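Mycolic acid synthase (Mycobacterium tuberculosis, PDB 1L1E) probably converts a double bond at the proximal position of an alpha mycolic acid into a cyclopropane ring, using S-adenosyl-L-methionine as the one-carbon donor. Local coordinates at residues Gln31-Ala36 against Asp237-Ala242; Asp21-Phe26 against Cys73-Thr78; Thr192-Ala197 against Tyr262-Thr267. One frame throughout, in Å; residues are numbered along the deposited sequence.

Interaction 1. Residues Gln31-Ala36 against Asp237-Ala242. With SAH (S-adenosyl-L-homocysteine), chain D; CO3 (carbonate ion), chain C.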
loop_
_atom_site.group_PDB
_atom_site.type_symbol
_atom_site.label_atom_id
_atom_site.label_comp_id
_atom_site.label_asym_id
_atom_site.label_seq_id
_atom_site.Cartn_x
_atom_site.Cartn_y
_atom_site.Cartn_z
ATOM N N GLN A 31 1.258 6.504 10.885
ATOM C CA GLN A 31 0.058 5.792 10.453
ATOM C C GLN A 31 0.174 5.171 9.049
ATOM O O GLN A 31 -0.784 5.187 8.272
ATOM C CB GLN A 31 -1.178 6.710 10.512
ATOM C CG GLN A 31 -1.660 7.048 11.936
ATOM C CD GLN A 31 -3.170 7.302 12.003
ATOM O OE1 GLN A 31 -3.978 6.374 11.861
ATOM N NE2 GLN A 31 -3.554 8.567 12.205
ATOM N N THR A 32 1.345 4.624 8.723
ATOM C CA THR A 32 1.528 3.978 7.424
ATOM C C THR A 32 0.952 2.584 7.554
ATOM O O THR A 32 1.268 1.868 8.497
ATOM C CB THR A 32 3.012 3.898 7.027
ATOM O OG1 THR A 32 3.500 5.218 6.814
ATOM C CG2 THR A 32 3.195 3.102 5.728
ATOM N N TYR A 33 0.104 2.208 6.601
ATOM C CA TYR A 33 -0.587 0.921 6.627
ATOM C C TYR A 33 -0.270 0.127 5.369
ATOM O O TYR A 33 -1.107 0.001 4.475
ATOM C CB TYR A 33 -2.094 1.190 6.717
ATOM C CG TYR A 33 -2.976 -0.011 6.941
ATOM C CD1 TYR A 33 -4.286 -0.028 6.457
ATOM C CD2 TYR A 33 -2.529 -1.110 7.668
ATOM C CE1 TYR A 33 -5.130 -1.113 6.691
ATOM C CE2 TYR A 33 -3.360 -2.200 7.908
ATOM C CZ TYR A 33 -4.661 -2.197 7.417
ATOM O OH TYR A 33 -5.483 -3.282 7.645
ATOM N N SER A 34 0.942 -0.407 5.324
ATOM C CA SER A 34 1.440 -1.182 4.200
ATOM C C SER A 34 2.820 -1.724 4.575
ATOM O O SER A 34 3.457 -1.219 5.498
ATOM C CB SER A 34 1.539 -0.289 2.956
ATOM O OG SER A 34 2.275 0.902 3.220
ATOM N N CYS A 35 3.263 -2.759 3.871
ATOM C CA CYS A 35 4.565 -3.374 4.111
ATOM C C CYS A 35 5.698 -2.365 4.297
ATOM O O CYS A 35 5.942 -1.532 3.427
ATOM C CB CYS A 35 4.924 -4.294 2.949
ATOM S SG CYS A 35 6.506 -5.113 3.162
ATOM N N ALA A 36 6.394 -2.438 5.432
ATOM C CA ALA A 36 7.500 -1.514 5.678
ATOM C C ALA A 36 8.785 -2.055 5.049
ATOM O O ALA A 36 8.796 -3.166 4.490
ATOM C CB ALA A 36 7.686 -1.293 7.183
ATOM N N ASP A 237 4.241 -8.957 12.015
ATOM C CA ASP A 237 4.558 -9.394 13.372
ATOM C C ASP A 237 4.492 -8.194 14.308
ATOM O O ASP A 237 3.884 -8.249 15.382
ATOM C CB ASP A 237 5.968 -10.000 13.454
ATOM C CG ASP A 237 6.040 -11.411 12.901
ATOM O OD1 ASP A 237 5.018 -12.129 12.954
ATOM O OD2 ASP A 237 7.131 -11.811 12.428
ATOM N N MET A 238 5.116 -7.097 13.898
ATOM C CA MET A 238 5.122 -5.910 14.732
ATOM C C MET A 238 3.743 -5.294 14.937
ATOM O O MET A 238 3.445 -4.817 16.030
ATOM C CB MET A 238 6.120 -4.888 14.186
ATOM C CG MET A 238 7.576 -5.358 14.328
ATOM S SD MET A 238 8.808 -4.195 13.720
ATOM C CE MET A 238 9.023 -3.156 15.124
ATOM N N TRP A 239 2.891 -5.305 13.913
ATOM C CA TRP A 239 1.547 -4.760 14.097
ATOM C C TRP A 239 0.793 -5.624 15.093
ATOM O O TRP A 239 0.034 -5.117 15.921
ATOM C CB TRP A 239 0.758 -4.724 12.781
ATOM C CG TRP A 239 1.151 -3.615 11.835
ATOM C CD1 TRP A 239 1.727 -2.416 12.158
ATOM C CD2 TRP A 239 0.940 -3.591 10.420
ATOM N NE1 TRP A 239 1.886 -1.649 11.031
ATOM C CE2 TRP A 239 1.411 -2.347 9.949
ATOM C CE3 TRP A 239 0.395 -4.504 9.499
ATOM C CZ2 TRP A 239 1.359 -1.990 8.599
ATOM C CZ3 TRP A 239 0.343 -4.149 8.155
ATOM C CH2 TRP A 239 0.823 -2.905 7.719
ATOM N N ALA A 240 1.005 -6.938 15.013
ATOM C CA ALA A 240 0.339 -7.879 15.906
ATOM C C ALA A 240 0.764 -7.654 17.355
ATOM O O ALA A 240 -0.081 -7.550 18.254
ATOM C CB ALA A 240 0.658 -9.317 15.479
ATOM N N THR A 241 2.075 -7.577 17.573
ATOM C CA THR A 241 2.631 -7.361 18.915
ATOM C C THR A 241 2.080 -6.093 19.558
ATOM O O THR A 241 1.761 -6.075 20.742
ATOM C CB THR A 241 4.183 -7.278 18.861
ATOM O OG1 THR A 241 4.706 -8.530 18.397
ATOM C CG2 THR A 241 4.766 -6.973 20.247
ATOM N N ALA A 242 1.956 -5.037 18.761
ATOM C CA ALA A 242 1.441 -3.762 19.240
ATOM C C ALA A 242 -0.052 -3.854 19.594
ATOM O O ALA A 242 -0.487 -3.386 20.657
ATOM C CB ALA A 242 1.669 -2.692 18.181
HETATM N N SAH D . -0.915 4.107 0.755
HETATM C CA SAH D . -1.203 4.259 2.182
HETATM C CB SAH D . -2.558 3.610 2.538
HETATM C CG SAH D . -2.725 2.131 2.177
HETATM S SD SAH D . -4.328 1.452 2.630
HETATM C C SAH D . -0.094 3.616 3.031
HETATM O O SAH D . 0.863 3.103 2.444
HETATM O OXT SAH D . -0.213 3.611 4.265
HETATM C "C5'" SAH D . -5.212 1.549 1.036
HETATM C "C4'" SAH D . -5.534 2.970 0.558
HETATM O "O4'" SAH D . -5.986 3.000 -0.826
HETATM C "C3'" SAH D . -6.653 3.639 1.354
HETATM O "O3'" SAH D . -6.315 5.038 1.488
HETATM C "C2'" SAH D . -7.866 3.441 0.487
HETATM O "O2'" SAH D . -8.926 4.336 0.834
HETATM C "C1'" SAH D . -7.278 3.660 -0.874
HETATM N N9 SAH D . -8.090 3.131 -1.992
HETATM C C8 SAH D . -8.656 1.911 -2.183
HETATM N N7 SAH D . -9.314 1.728 -3.280
HETATM C C5 SAH D . -9.186 2.957 -3.915
HETATM C C6 SAH D . -9.656 3.474 -5.166
HETATM N N6 SAH D . -10.385 2.749 -6.029
HETATM N N1 SAH D . -9.334 4.779 -5.487
HETATM C C2 SAH D . -8.594 5.518 -4.623
HETATM N N3 SAH D . -8.099 5.138 -3.427
HETATM C C4 SAH D . -8.436 3.834 -3.131
HETATM C C CO3 C . 0.943 -3.806 1.047
HETATM O O1 CO3 C . 0.817 -3.858 -0.444
HETATM O O2 CO3 C . -0.087 -4.224 1.837
HETATM O O3 CO3 C . 2.089 -3.351 1.602
HETATM O O HOH W 1 2.995 1.144 10.575
#
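W239 on helix 229-245 packs its indole against T32 O, the Y33 ring and S34 N. This loop is part of the S-adenosyl-L-homocysteine pocket of a methyltransferase with a Rossmann-like alpha/beta fold. The helical segment opens with D237, whose OD2 forms a salt bridge with R274. D237 O accepts both T241 N and T241 OG1, one turn further on. Between them comes W239, which makes the whole contact from the helix side. Its outer corner, CH2, lies 3.8 Å from Y33 CD2. Y33 CE2 lies over one face of the indole, and the two rings form an oblique pair with planes at 55°. The edge of the same indole is used differently. S34 N lies there, in the ring plane, 3.5 Å from W239 CH2. Also in that plane is a water, which accepts from W239 NE1 at 3.0 Å and donates to T32 O at 2.8 Å. The buried indole N-H is thus satisfied, and the loop backbone is tied to the helix.

On its other side the loop grips the cofactor product. Y33 N donates to SAH OXT at 2.7 Å, nearly straight at 166°. S34 OG donates to SAH O, also at 2.7 Å. Its chi1 of 52° sets OG between the backbone N and the carbonyl carbon, turned to that oxygen. The amino-acid carboxylate is therefore held at both oxygens, and K52 also bonds S34 OG. W239 packs on the Y33-S34 backbone beside these donors, consistent with a second-shell role. One residue on, C35 binds a carbonate ion, probably picked up from the crystallisation liquor. The ion is also bonded by H167 NE2, and C35 N donates to CO3 O3 at 2.6 Å.

Interaction 2. Residues Asp21-Phe26 against Cys73-Thr78; sequences DFFRLF and CGWGAT. With SAH (S-adenosyl-L-homocysteine), chain D.
F23 and W75 meet as an oblique aromatic pair. They join helix 20-23 to the glycine-rich turn after strand 67-71. That turn is the glycine-rich cofactor-binding motif of S-adenosylmethionine-dependent methyltransferases. Along the first segment, F22 comes first and accepts the backbone N of L25. F23 follows and carries the contact. Its CG is anti to its own carbonyl carbon (chi1 -71°), which points the ring at the turn. W75 CH2 stands over one face of this ring, near the rim, 3.8 Å from F23 CD1. The ring centroids are 5.3 Å apart and the planes are inclined at 55°. The indole N-H is anchored: W75 NE1 bonds N98 OD1. At F26 the backbone turns, with F26 N bonded to F23 O.

The turn presents more than the tryptophan. C73 to G76 form a type II' beta turn, closed by G76 N to C73 O at 3.1 Å. G74 N also donates to SAH O3' at 3.1 Å, with a bent angle of 139°. G74 has a positive phi, and its backbone passes close to the cofactor. G76 then caps the start of helix 77-86. Helix 45-58 packs on A77 and T78, helix 247-253 on F22 and L25, and helix 229-245 on F26, while the C73 backbone bonds L93 of strand 89-94.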
loop_
_atom_site.group_PDB
_atom_site.type_symbol
_atom_site.label_atom_id
_atom_site.label_comp_id
_atom_site.label_asym_id
_atom_site.label_seq_id
_atom_site.Cartn_x
_atom_site.Cartn_y
_atom_site.Cartn_z
ATOM N N ASP A 21 -8.967 5.489 15.910
ATOM C CA ASP A 21 -8.330 5.316 17.200
ATOM C C ASP A 21 -7.999 3.837 17.373
ATOM O O ASP A 21 -7.201 3.466 18.232
ATOM C CB ASP A 21 -9.252 5.809 18.311
ATOM C CG ASP A 21 -8.539 6.727 19.295
ATOM O OD1 ASP A 21 -7.873 7.691 18.838
ATOM O OD2 ASP A 21 -8.648 6.483 20.521
ATOM N N PHE A 22 -8.615 2.999 16.540
ATOM C CA PHE A 22 -8.357 1.569 16.575
ATOM C C PHE A 22 -7.035 1.334 15.855
ATOM O O PHE A 22 -6.153 0.640 16.365
ATOM C CB PHE A 22 -9.463 0.790 15.865
ATOM C CG PHE A 22 -9.322 -0.701 15.996
ATOM C CD1 PHE A 22 -9.690 -1.346 17.178
ATOM C CD2 PHE A 22 -8.782 -1.453 14.964
ATOM C CE1 PHE A 22 -9.520 -2.714 17.328
ATOM C CE2 PHE A 22 -8.604 -2.828 15.101
ATOM C CZ PHE A 22 -8.975 -3.459 16.289
ATOM N N PHE A 23 -6.901 1.917 14.666
ATOM C CA PHE A 23 -5.670 1.766 13.894
ATOM C C PHE A 23 -4.472 2.336 14.633
ATOM O O PHE A 23 -3.379 1.766 14.603
ATOM C CB PHE A 23 -5.782 2.456 12.537
ATOM C CG PHE A 23 -6.711 1.766 11.583
ATOM C CD1 PHE A 23 -7.979 2.281 11.331
ATOM C CD2 PHE A 23 -6.318 0.594 10.940
ATOM C CE1 PHE A 23 -8.839 1.641 10.459
ATOM C CE2 PHE A 23 -7.179 -0.057 10.059
ATOM C CZ PHE A 23 -8.442 0.470 9.821
ATOM N N ARG A 24 -4.665 3.458 15.310
ATOM C CA ARG A 24 -3.557 4.060 16.034
ATOM C C ARG A 24 -3.020 3.145 17.140
ATOM O O ARG A 24 -1.951 3.403 17.706
ATOM C CB ARG A 24 -3.977 5.416 16.600
ATOM C CG ARG A 24 -4.118 6.497 15.541
ATOM C CD ARG A 24 -4.367 7.855 16.184
ATOM N NE ARG A 24 -3.259 8.226 17.065
ATOM C CZ ARG A 24 -3.304 9.206 17.962
ATOM N NH1 ARG A 24 -4.409 9.927 18.106
ATOM N NH2 ARG A 24 -2.243 9.463 18.718
ATOM N N LEU A 25 -3.750 2.069 17.435
ATOM C CA LEU A 25 -3.310 1.127 18.457
ATOM C C LEU A 25 -2.217 0.178 17.966
ATOM O O LEU A 25 -1.569 -0.487 18.777
ATOM C CB LEU A 25 -4.492 0.312 19.000
ATOM C CG LEU A 25 -5.490 1.093 19.867
ATOM C CD1 LEU A 25 -6.585 0.151 20.345
ATOM C CD2 LEU A 25 -4.769 1.734 21.053
ATOM N N PHE A 26 -2.017 0.083 16.651
ATOM C CA PHE A 26 -0.959 -0.794 16.154
ATOM C C PHE A 26 -0.069 -0.192 15.071
ATOM O O PHE A 26 1.089 -0.585 14.932
ATOM C CB PHE A 26 -1.528 -2.168 15.728
ATOM C CG PHE A 26 -2.440 -2.135 14.528
ATOM C CD1 PHE A 26 -1.918 -2.184 13.241
ATOM C CD2 PHE A 26 -3.823 -2.105 14.690
ATOM C CE1 PHE A 26 -2.758 -2.205 12.130
ATOM C CE2 PHE A 26 -4.672 -2.125 13.588
ATOM C CZ PHE A 26 -4.135 -2.176 12.306
ATOM N N CYS A 73 -3.859 7.342 -0.788
ATOM C CA CYS A 73 -2.910 7.964 0.134
ATOM C C CYS A 73 -2.959 7.661 1.629
ATOM O O CYS A 73 -2.111 8.147 2.370
ATOM C CB CYS A 73 -2.956 9.483 -0.058
ATOM S SG CYS A 73 -4.544 10.213 0.378
ATOM N N GLY A 74 -3.925 6.866 2.081
ATOM C CA GLY A 74 -4.012 6.584 3.500
ATOM C C GLY A 74 -4.026 7.859 4.335
ATOM O O GLY A 74 -4.718 8.832 4.009
ATOM N N TRP A 75 -3.250 7.866 5.416
ATOM C CA TRP A 75 -3.202 9.027 6.290
ATOM C C TRP A 75 -2.171 10.100 5.952
ATOM O O TRP A 75 -1.825 10.925 6.799
ATOM C CB TRP A 75 -3.051 8.568 7.734
ATOM C CG TRP A 75 -4.330 7.989 8.264
ATOM C CD1 TRP A 75 -5.387 8.678 8.789
ATOM C CD2 TRP A 75 -4.688 6.606 8.314
ATOM N NE1 TRP A 75 -6.378 7.808 9.169
ATOM C CE2 TRP A 75 -5.978 6.529 8.890
ATOM C CE3 TRP A 75 -4.047 5.421 7.930
ATOM C CZ2 TRP A 75 -6.644 5.304 9.094
ATOM C CZ3 TRP A 75 -4.707 4.203 8.132
ATOM C CH2 TRP A 75 -5.993 4.158 8.711
ATOM N N GLY A 76 -1.669 10.069 4.720
ATOM C CA GLY A 76 -0.746 11.090 4.252
ATOM C C GLY A 76 0.760 11.097 4.455
ATOM O O GLY A 76 1.409 11.990 3.917
ATOM N N ALA A 77 1.334 10.147 5.186
ATOM C CA ALA A 77 2.788 10.153 5.416
ATOM C C ALA A 77 3.653 10.242 4.148
ATOM O O ALA A 77 4.709 10.895 4.154
ATOM C CB ALA A 77 3.206 8.913 6.233
ATOM N N THR A 78 3.216 9.589 3.069
ATOM C CA THR A 78 3.983 9.591 1.827
ATOM C C THR A 78 4.008 10.985 1.201
ATOM O O THR A 78 5.058 11.480 0.784
ATOM C CB THR A 78 3.401 8.577 0.800
ATOM O OG1 THR A 78 3.380 7.260 1.371
ATOM C CG2 THR A 78 4.247 8.553 -0.466
HETATM N N SAH D . -0.915 4.107 0.755
HETATM C CA SAH D . -1.203 4.259 2.182
HETATM C CB SAH D . -2.558 3.610 2.538
HETATM C CG SAH D . -2.725 2.131 2.177
HETATM S SD SAH D . -4.328 1.452 2.630
HETATM C C SAH D . -0.094 3.616 3.031
HETATM O O SAH D . 0.863 3.103 2.444
HETATM O OXT SAH D . -0.213 3.611 4.265
HETATM C "C5'" SAH D . -5.212 1.549 1.036
HETATM C "C4'" SAH D . -5.534 2.970 0.558
HETATM O "O4'" SAH D . -5.986 3.000 -0.826
HETATM C "C3'" SAH D . -6.653 3.639 1.354
HETATM O "O3'" SAH D . -6.315 5.038 1.488
HETATM C "C2'" SAH D . -7.866 3.441 0.487
HETATM O "O2'" SAH D . -8.926 4.336 0.834
HETATM C "C1'" SAH D . -7.278 3.660 -0.874
HETATM N N9 SAH D . -8.090 3.131 -1.992
HETATM C C8 SAH D . -8.656 1.911 -2.183
HETATM N N7 SAH D . -9.314 1.728 -3.280
HETATM C C5 SAH D . -9.186 2.957 -3.915
HETATM C C6 SAH D . -9.656 3.474 -5.166
HETATM N N6 SAH D . -10.385 2.749 -6.029
HETATM N N1 SAH D . -9.334 4.779 -5.487
HETATM C C2 SAH D . -8.594 5.518 -4.623
HETATM N N3 SAH D . -8.099 5.138 -3.427
HETATM C C4 SAH D . -8.436 3.834 -3.131
#

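Interaction 3. Residues Thr192-Ala197 against Tyr262-Thr267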
loop_
_atom_site.group_PDB
_atom_site.type_symbol
_atom_site.label_atom_id
_atom_site.label_comp_id
_atom_site.label_asym_id
_atom_site.label_seq_id
_atom_site.Cartn_x
_atom_site.Cartn_y
_atom_site.Cartn_z
ATOM N N THR A 192 -7.564 -17.576 3.039
ATOM C CA THR A 192 -7.595 -16.662 1.908
ATOM C C THR A 192 -8.993 -16.065 1.750
ATOM O O THR A 192 -9.143 -14.862 1.547
ATOM C CB THR A 192 -7.194 -17.378 0.608
ATOM O OG1 THR A 192 -5.898 -17.968 0.770
ATOM C CG2 THR A 192 -7.141 -16.392 -0.546
ATOM N N LYS A 193 -10.017 -16.906 1.847
ATOM C CA LYS A 193 -11.384 -16.416 1.728
ATOM C C LYS A 193 -11.599 -15.369 2.814
ATOM O O LYS A 193 -12.202 -14.321 2.585
ATOM C CB LYS A 193 -12.384 -17.558 1.912
ATOM C CG LYS A 193 -13.827 -17.095 1.899
ATOM C CD LYS A 193 -14.780 -18.257 2.064
ATOM C CE LYS A 193 -16.219 -17.793 1.957
ATOM N NZ LYS A 193 -17.161 -18.927 2.092
ATOM N N PHE A 194 -11.095 -15.678 4.004
ATOM C CA PHE A 194 -11.189 -14.788 5.153
ATOM C C PHE A 194 -10.535 -13.442 4.828
ATOM O O PHE A 194 -11.091 -12.384 5.124
ATOM C CB PHE A 194 -10.482 -15.431 6.349
ATOM C CG PHE A 194 -10.284 -14.506 7.513
ATOM C CD1 PHE A 194 -11.313 -14.277 8.421
ATOM C CD2 PHE A 194 -9.060 -13.869 7.710
ATOM C CE1 PHE A 194 -11.125 -13.428 9.512
ATOM C CE2 PHE A 194 -8.863 -13.018 8.797
ATOM C CZ PHE A 194 -9.898 -12.799 9.699
ATOM N N ILE A 195 -9.355 -13.492 4.217
ATOM C CA ILE A 195 -8.630 -12.277 3.872
ATOM C C ILE A 195 -9.340 -11.453 2.807
ATOM O O ILE A 195 -9.416 -10.227 2.909
ATOM C CB ILE A 195 -7.195 -12.588 3.389
ATOM C CG1 ILE A 195 -6.379 -13.198 4.533
ATOM C CG2 ILE A 195 -6.528 -11.320 2.884
ATOM C CD1 ILE A 195 -6.362 -12.365 5.802
ATOM N N LEU A 196 -9.858 -12.124 1.786
ATOM C CA LEU A 196 -10.554 -11.425 0.719
ATOM C C LEU A 196 -11.899 -10.886 1.166
ATOM O O LEU A 196 -12.383 -9.900 0.615
ATOM C CB LEU A 196 -10.744 -12.335 -0.495
ATOM C CG LEU A 196 -9.538 -12.429 -1.433
ATOM C CD1 LEU A 196 -9.829 -13.406 -2.562
ATOM C CD2 LEU A 196 -9.224 -11.042 -1.991
ATOM N N ALA A 197 -12.505 -11.521 2.166
ATOM C CA ALA A 197 -13.807 -11.070 2.641
ATOM C C ALA A 197 -13.704 -9.959 3.682
ATOM O O ALA A 197 -14.380 -8.937 3.576
ATOM C CB ALA A 197 -14.594 -12.244 3.207
ATOM N N TYR A 262 -8.622 -8.948 13.679
ATOM C CA TYR A 262 -7.339 -8.421 13.248
ATOM C C TYR A 262 -6.138 -9.246 13.682
ATOM O O TYR A 262 -5.206 -9.432 12.896
ATOM C CB TYR A 262 -7.183 -6.961 13.680
ATOM C CG TYR A 262 -7.745 -6.033 12.630
ATOM C CD1 TYR A 262 -9.123 -5.863 12.486
ATOM C CD2 TYR A 262 -6.903 -5.404 11.707
ATOM C CE1 TYR A 262 -9.649 -5.096 11.445
ATOM C CE2 TYR A 262 -7.417 -4.637 10.663
ATOM C CZ TYR A 262 -8.790 -4.489 10.540
ATOM O OH TYR A 262 -9.307 -3.732 9.516
ATOM N N MET A 263 -6.145 -9.744 14.915
ATOM C CA MET A 263 -5.022 -10.569 15.370
ATOM C C MET A 263 -4.874 -11.783 14.458
ATOM O O MET A 263 -3.758 -12.167 14.105
ATOM C CB MET A 263 -5.229 -11.043 16.806
ATOM C CG MET A 263 -4.926 -10.006 17.872
ATOM S SD MET A 263 -3.283 -9.273 17.729
ATOM C CE MET A 263 -2.191 -10.697 18.097
ATOM N N LYS A 264 -6.007 -12.379 14.084
ATOM C CA LYS A 264 -6.027 -13.556 13.204
ATOM C C LYS A 264 -5.458 -13.204 11.840
ATOM O O LYS A 264 -4.788 -14.013 11.192
ATOM C CB LYS A 264 -7.466 -14.062 13.042
ATOM C CG LYS A 264 -7.687 -15.086 11.933
ATOM C CD LYS A 264 -9.159 -15.508 11.885
ATOM C CE LYS A 264 -9.524 -16.234 10.589
ATOM N NZ LYS A 264 -8.890 -17.574 10.437
ATOM N N TYR A 265 -5.748 -11.987 11.404
ATOM C CA TYR A 265 -5.278 -11.503 10.120
ATOM C C TYR A 265 -3.772 -11.270 10.152
ATOM O O TYR A 265 -3.033 -11.774 9.304
ATOM C CB TYR A 265 -6.037 -10.219 9.773
ATOM C CG TYR A 265 -5.314 -9.211 8.910
ATOM C CD1 TYR A 265 -4.842 -9.543 7.640
ATOM C CD2 TYR A 265 -5.160 -7.893 9.345
ATOM C CE1 TYR A 265 -4.239 -8.580 6.824
ATOM C CE2 TYR A 265 -4.565 -6.928 8.542
ATOM C CZ TYR A 265 -4.108 -7.274 7.286
ATOM O OH TYR A 265 -3.533 -6.305 6.496
ATOM N N LEU A 266 -3.316 -10.533 11.157
ATOM C CA LEU A 266 -1.905 -10.208 11.267
ATOM C C LEU A 266 -1.007 -11.421 11.487
ATOM O O LEU A 266 -0.011 -11.597 10.777
ATOM C CB LEU A 266 -1.700 -9.185 12.389
ATOM C CG LEU A 266 -2.536 -7.902 12.278
ATOM C CD1 LEU A 266 -2.352 -7.098 13.537
ATOM C CD2 LEU A 266 -2.149 -7.088 11.048
ATOM N N THR A 267 -1.351 -12.259 12.461
ATOM C CA THR A 267 -0.538 -13.435 12.748
ATOM C C THR A 267 -0.579 -14.439 11.606
ATOM O O THR A 267 0.441 -15.032 11.258
ATOM C CB THR A 267 -0.991 -14.128 14.048
ATOM O OG1 THR A 267 -0.887 -13.204 15.139
ATOM C CG2 THR A 267 -0.095 -15.330 14.351
#
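M263 O, on the helix whose K264 covers the ring of F194, takes one sound and one weak bond from T267. The backbone N of T267 reaches M263 O at 2.9 Å, and T267 OG1 adds the weak bond to M263 O at 3.2 Å. Both are bonds within helix 256-274. Across to helix 189-199 the contact is made by apolar and aromatic side chains and by K264.

F194 and K264 form its outer part. CG of F194 is anti to the backbone N (chi1 169°), and this carries the ring across to the other helix. The lysine chain lies over one face of the ring, with CE above its centre. CE is 3.3 Å from the F194 centroid, a close CH-pi contact. The chain bends at its last torsion. This leaves NZ higher over the same face, 4.5 Å from the F194 centroid and 10° off the ring normal. The geometry is that of a cation-pi pair, so the ring electrons would favour the charged ammonium group. K264 is exposed and also touches F191.

The edge of the F194 ring is used by Y265, with Y265 CB near its plane and 4.1 Å from F194 CE2. Further inward, I195 CD1 touches Y265 CD1 at 3.7 Å. The isoleucine and tyrosine side chains cross at about a right angle, and I195 approaches the phenol ring obliquely. Y265 leans in addition on Y33, Y232 and I199.

The segment axes come within 11.0 Å and are inclined by 118°, closer to antiparallel than to parallel. Helix 189-199 follows strand 163-170 of the central sheet. The inner part, I195 and Y265, lies beside Y33 and C269, the latter assigned to the active site by similarity. This is consistent with a helical layer flanking the active site of a Rossmann-like methyltransferase.

The three contacts run from the cofactor turn outward into the helical layer. Centres of interactions 1 and 2 are about 10 Å apart, those of 1 and 3 about 14 Å, and those of 2 and 3 about 19 Å. Interactions 1 and 2 both touch SAH and meet where Q31 O packs on W75. Interactions 1 and 3 meet where L266 and M263 of helix 256-274 lie against A240 of helix 229-245. Along the chain, interaction 1 crosses both others, whereas interaction 2 closes before interaction 3 opens. Residues 21-36, the turn at 73-78 and the late helices thus gather on the cofactor side of the sheet.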